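Local coordinates for structural polyprotein, VP3 (Israeli acute paralysis virus, PDB 5CDD) that probably serves as a structural building block of the viral capsid, one of the coat proteins cut from the structural polyprotein of this honeybee virus, at residues E154-P159 against D186-Y191. Sequence-based numbering, arbitrary orientation.
Sequences EIFFEP and DNNYKY
The side-chain amide of N188 spans F157 and E158: ND2 donates to E158 OE1 at 2.7 Å and to F157 O at 3.0 Å. These bonds lie just beyond the antiparallel pairing of strands 150-159 and 189-194, the latter the outermost strand, within this chain, of a four-stranded sheet in the jelly-roll fold expected of a picornavirus-like capsid protein. Both acceptors lie close to the amide plane, so the two N-H bonds together fix the rotation of that group. OE1 receives its bond on the anti side of the carboxylate, whose plane is turned 53° from the amide, whereas the F157 carbonyl is approached from above its plane. Backbone bonds join I155 and Y191 in both directions, and F157 N donates to Y189 O at 2.8 Å. E158 also faces a neighbouring chain of the structural polyprotein, where OE2 bonds to T194 OG1 and forms a salt bridge with R196, and OE1 accepts from Y195 N; the polar network thus continues into a subunit interface. On the sheet face shared by F156 and K190, the two CB atoms pack side by side. The F156 ring lies obliquely to the N188 amide, their planes 79° apart, with CD1 4.0 Å from N188 CB. Farther along, E154 crosses K190 obliquely, its CG anti to the backbone N (chi1 170°). E154 OE1 forms a salt bridge with R241 of strand 236-247. E154 OE2 and K190 NZ turn to S185 OG and O, respectively, and OE2 also lies 3.4 Å from the aliphatic K190 CD.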
ATOM      1  N   GLU B 154      17.096 -55.679  40.031  1.00 43.29           N
ATOM      2  CA  GLU B 154      16.617 -54.395  40.527  1.00 43.74           C
ATOM      3  C   GLU B 154      17.317 -53.243  39.821  1.00 42.83           C
ATOM      4  O   GLU B 154      18.537 -53.255  39.651  1.00 43.12           O
ATOM      5  CB  GLU B 154      16.866 -54.291  42.030  1.00 45.93           C
ATOM      6  CG  GLU B 154      16.621 -52.914  42.621  1.00 49.66           C
ATOM      7  CD  GLU B 154      17.083 -52.810  44.064  1.00 52.86           C
ATOM      8  OE1 GLU B 154      18.275 -53.078  44.334  1.00 53.30           O
ATOM      9  OE2 GLU B 154      16.254 -52.454  44.929  1.00 55.43           O
ATOM     10  N   ILE B 155      16.539 -52.250  39.411  1.00 41.06           N
ATOM     11  CA  ILE B 155      17.081 -51.077  38.738  1.00 38.54           C
ATOM     12  C   ILE B 155      16.456 -49.855  39.397  1.00 37.78           C
ATOM     13  O   ILE B 155      15.259 -49.614  39.252  1.00 37.02           O
ATOM     14  CB  ILE B 155      16.729 -51.074  37.237  1.00 37.73           C
ATOM     15  CG1 ILE B 155      17.171 -52.388  36.588  1.00 37.11           C
ATOM     16  CG2 ILE B 155      17.416 -49.904  36.550  1.00 36.37           C
ATOM     17  CD1 ILE B 155      16.030 -53.215  36.018  1.00 35.93           C
ATOM     18  N   PHE B 156      17.262 -49.094  40.130  1.00 37.44           N
ATOM     19  CA  PHE B 156      16.756 -47.911  40.812  1.00 36.64           C
ATOM     20  C   PHE B 156      17.511 -46.658  40.393  1.00 35.62           C
ATOM     21  O   PHE B 156      18.619 -46.739  39.860  1.00 34.29           O
ATOM     22  CB  PHE B 156      16.831 -48.105  42.335  1.00 37.31           C
ATOM     23  CG  PHE B 156      18.232 -48.158  42.884  1.00 37.55           C
ATOM     24  CD1 PHE B 156      18.873 -46.995  43.308  1.00 37.69           C
ATOM     25  CD2 PHE B 156      18.910 -49.370  42.985  1.00 37.02           C
ATOM     26  CE1 PHE B 156      20.168 -47.039  43.824  1.00 37.00           C
ATOM     27  CE2 PHE B 156      20.204 -49.423  43.498  1.00 37.55           C
ATOM     28  CZ  PHE B 156      20.833 -48.253  43.919  1.00 37.78           C
ATOM     29  N   PHE B 157      16.897 -45.502  40.627  1.00 35.38           N
ATOM     30  CA  PHE B 157      17.503 -44.226  40.271  1.00 34.25           C
ATOM     31  C   PHE B 157      17.910 -43.422  41.499  1.00 34.73           C
ATOM     32  O   PHE B 157      17.140 -43.274  42.452  1.00 34.58           O
ATOM     33  CB  PHE B 157      16.538 -43.390  39.425  1.00 32.38           C
ATOM     34  CG  PHE B 157      17.055 -42.013  39.103  1.00 31.00           C
ATOM     35  CD1 PHE B 157      18.158 -41.845  38.271  1.00 30.61           C
ATOM     36  CD2 PHE B 157      16.459 -40.884  39.658  1.00 30.04           C
ATOM     37  CE1 PHE B 157      18.661 -40.570  37.999  1.00 29.42           C
ATOM     38  CE2 PHE B 157      16.955 -39.608  39.392  1.00 29.77           C
ATOM     39  CZ  PHE B 157      18.058 -39.452  38.561  1.00 28.77           C
ATOM     40  N   GLU B 158      19.130 -42.899  41.455  1.00 34.72           N
ATOM     41  CA  GLU B 158      19.669 -42.093  42.539  1.00 35.20           C
ATOM     42  C   GLU B 158      20.122 -40.751  41.972  1.00 35.63           C
ATOM     43  O   GLU B 158      21.033 -40.687  41.146  1.00 36.59           O
ATOM     44  CB  GLU B 158      20.847 -42.820  43.194  1.00 35.17           C
ATOM     45  CG  GLU B 158      21.652 -41.998  44.199  1.00 35.95           C
ATOM     46  CD  GLU B 158      20.804 -41.396  45.308  1.00 36.61           C
ATOM     47  OE1 GLU B 158      19.874 -42.074  45.790  1.00 37.52           O
ATOM     48  OE2 GLU B 158      21.078 -40.245  45.711  1.00 37.35           O
ATOM     49  N   PRO B 159      19.473 -39.658  42.395  1.00 35.05           N
ATOM     50  CA  PRO B 159      19.830 -38.322  41.916  1.00 34.95           C
ATOM     51  C   PRO B 159      21.066 -37.784  42.626  1.00 35.86           C
ATOM     52  O   PRO B 159      21.318 -38.115  43.784  1.00 37.64           O
ATOM     53  CB  PRO B 159      18.586 -37.508  42.236  1.00 34.57           C
ATOM     54  CG  PRO B 159      18.144 -38.112  43.531  1.00 34.16           C
ATOM     55  CD  PRO B 159      18.280 -39.600  43.260  1.00 34.40           C
ATOM     56  N   ASP B 186      15.308 -48.491  49.133  1.00 49.28           N
ATOM     57  CA  ASP B 186      13.938 -48.669  49.591  1.00 50.46           C
ATOM     58  C   ASP B 186      13.051 -47.488  49.232  1.00 49.89           C
ATOM     59  O   ASP B 186      11.876 -47.662  48.916  1.00 49.57           O
ATOM     60  CB  ASP B 186      13.918 -48.875  51.108  1.00 53.34           C
ATOM     61  CG  ASP B 186      14.763 -50.058  51.549  1.00 57.03           C
ATOM     62  OD1 ASP B 186      14.481 -51.194  51.108  1.00 59.08           O
ATOM     63  OD2 ASP B 186      15.710 -49.850  52.338  1.00 58.21           O
ATOM     64  N   ASN B 187      13.622 -46.288  49.276  1.00 49.79           N
ATOM     65  CA  ASN B 187      12.884 -45.064  48.979  1.00 48.92           C
ATOM     66  C   ASN B 187      13.097 -44.559  47.559  1.00 47.68           C
ATOM     67  O   ASN B 187      12.341 -43.720  47.075  1.00 47.20           O
ATOM     68  CB  ASN B 187      13.289 -43.971  49.967  1.00 50.38           C
ATOM     69  CG  ASN B 187      12.896 -44.299  51.393  1.00 51.31           C
ATOM     70  OD1 ASN B 187      13.447 -43.744  52.343  1.00 52.52           O
ATOM     71  ND2 ASN B 187      11.929 -45.197  51.550  1.00 51.05           N
ATOM     72  N   ASN B 188      14.128 -45.068  46.895  1.00 46.80           N
ATOM     73  CA  ASN B 188      14.434 -44.648  45.536  1.00 45.86           C
ATOM     74  C   ASN B 188      13.447 -45.186  44.513  1.00 45.17           C
ATOM     75  O   ASN B 188      12.847 -46.242  44.710  1.00 46.12           O
ATOM     76  CB  ASN B 188      15.842 -45.104  45.149  1.00 45.60           C
ATOM     77  CG  ASN B 188      16.912 -44.436  45.975  1.00 46.42           C
ATOM     78  OD1 ASN B 188      16.939 -44.562  47.199  1.00 48.57           O
ATOM     79  ND2 ASN B 188      17.805 -43.714  45.309  1.00 47.44           N
ATOM     80  N   TYR B 189      13.276 -44.444  43.426  1.00 44.16           N
ATOM     81  CA  TYR B 189      12.397 -44.866  42.347  1.00 43.41           C
ATOM     82  C   TYR B 189      13.079 -46.067  41.712  1.00 43.23           C
ATOM     83  O   TYR B 189      14.262 -46.002  41.376  1.00 43.22           O
ATOM     84  CB  TYR B 189      12.246 -43.748  41.316  1.00 43.76           C
ATOM     85  CG  TYR B 189      11.090 -42.815  41.584  1.00 45.07           C
ATOM     86  CD1 TYR B 189       9.777 -43.219  41.342  1.00 46.14           C
ATOM     87  CD2 TYR B 189      11.304 -41.530  42.079  1.00 45.00           C
ATOM     88  CE1 TYR B 189       8.703 -42.365  41.584  1.00 47.44           C
ATOM     89  CE2 TYR B 189      10.239 -40.668  42.328  1.00 46.65           C
ATOM     90  CZ  TYR B 189       8.942 -41.091  42.077  1.00 48.20           C
ATOM     91  OH  TYR B 189       7.885 -40.241  42.313  1.00 49.17           O
ATOM     92  N   LYS B 190      12.345 -47.163  41.551  1.00 42.95           N
ATOM     93  CA  LYS B 190      12.937 -48.362  40.969  1.00 42.33           C
ATOM     94  C   LYS B 190      11.944 -49.299  40.298  1.00 41.40           C
ATOM     95  O   LYS B 190      10.730 -49.097  40.351  1.00 41.27           O
ATOM     96  CB  LYS B 190      13.693 -49.141  42.048  1.00 43.30           C
ATOM     97  CG  LYS B 190      12.818 -49.593  43.209  1.00 43.63           C
ATOM     98  CD  LYS B 190      13.605 -50.425  44.207  1.00 45.64           C
ATOM     99  CE  LYS B 190      12.743 -50.806  45.400  1.00 46.36           C
ATOM    100  NZ  LYS B 190      12.235 -49.598  46.115  1.00 48.08           N
ATOM    101  N   TYR B 191      12.492 -50.329  39.665  1.00 40.10           N
ATOM    102  CA  TYR B 191      11.708 -51.349  38.987  1.00 38.50           C
ATOM    103  C   TYR B 191      12.405 -52.686  39.202  1.00 39.09           C
ATOM    104  O   TYR B 191      13.631 -52.775  39.124  1.00 39.69           O
ATOM    105  CB  TYR B 191      11.620 -51.074  37.486  1.00 36.27           C
ATOM    106  CG  TYR B 191      10.847 -52.140  36.746  1.00 34.81           C
ATOM    107  CD1 TYR B 191       9.459 -52.214  36.844  1.00 34.61           C
ATOM    108  CD2 TYR B 191      11.505 -53.111  35.992  1.00 34.10           C
ATOM    109  CE1 TYR B 191       8.745 -53.228  36.212  1.00 34.89           C
ATOM    110  CE2 TYR B 191      10.800 -54.132  35.356  1.00 34.25           C
ATOM    111  CZ  TYR B 191       9.421 -54.184  35.471  1.00 34.74           C
ATOM    112  OH  TYR B 191       8.714 -55.188  34.848  1.00 35.56           O
TER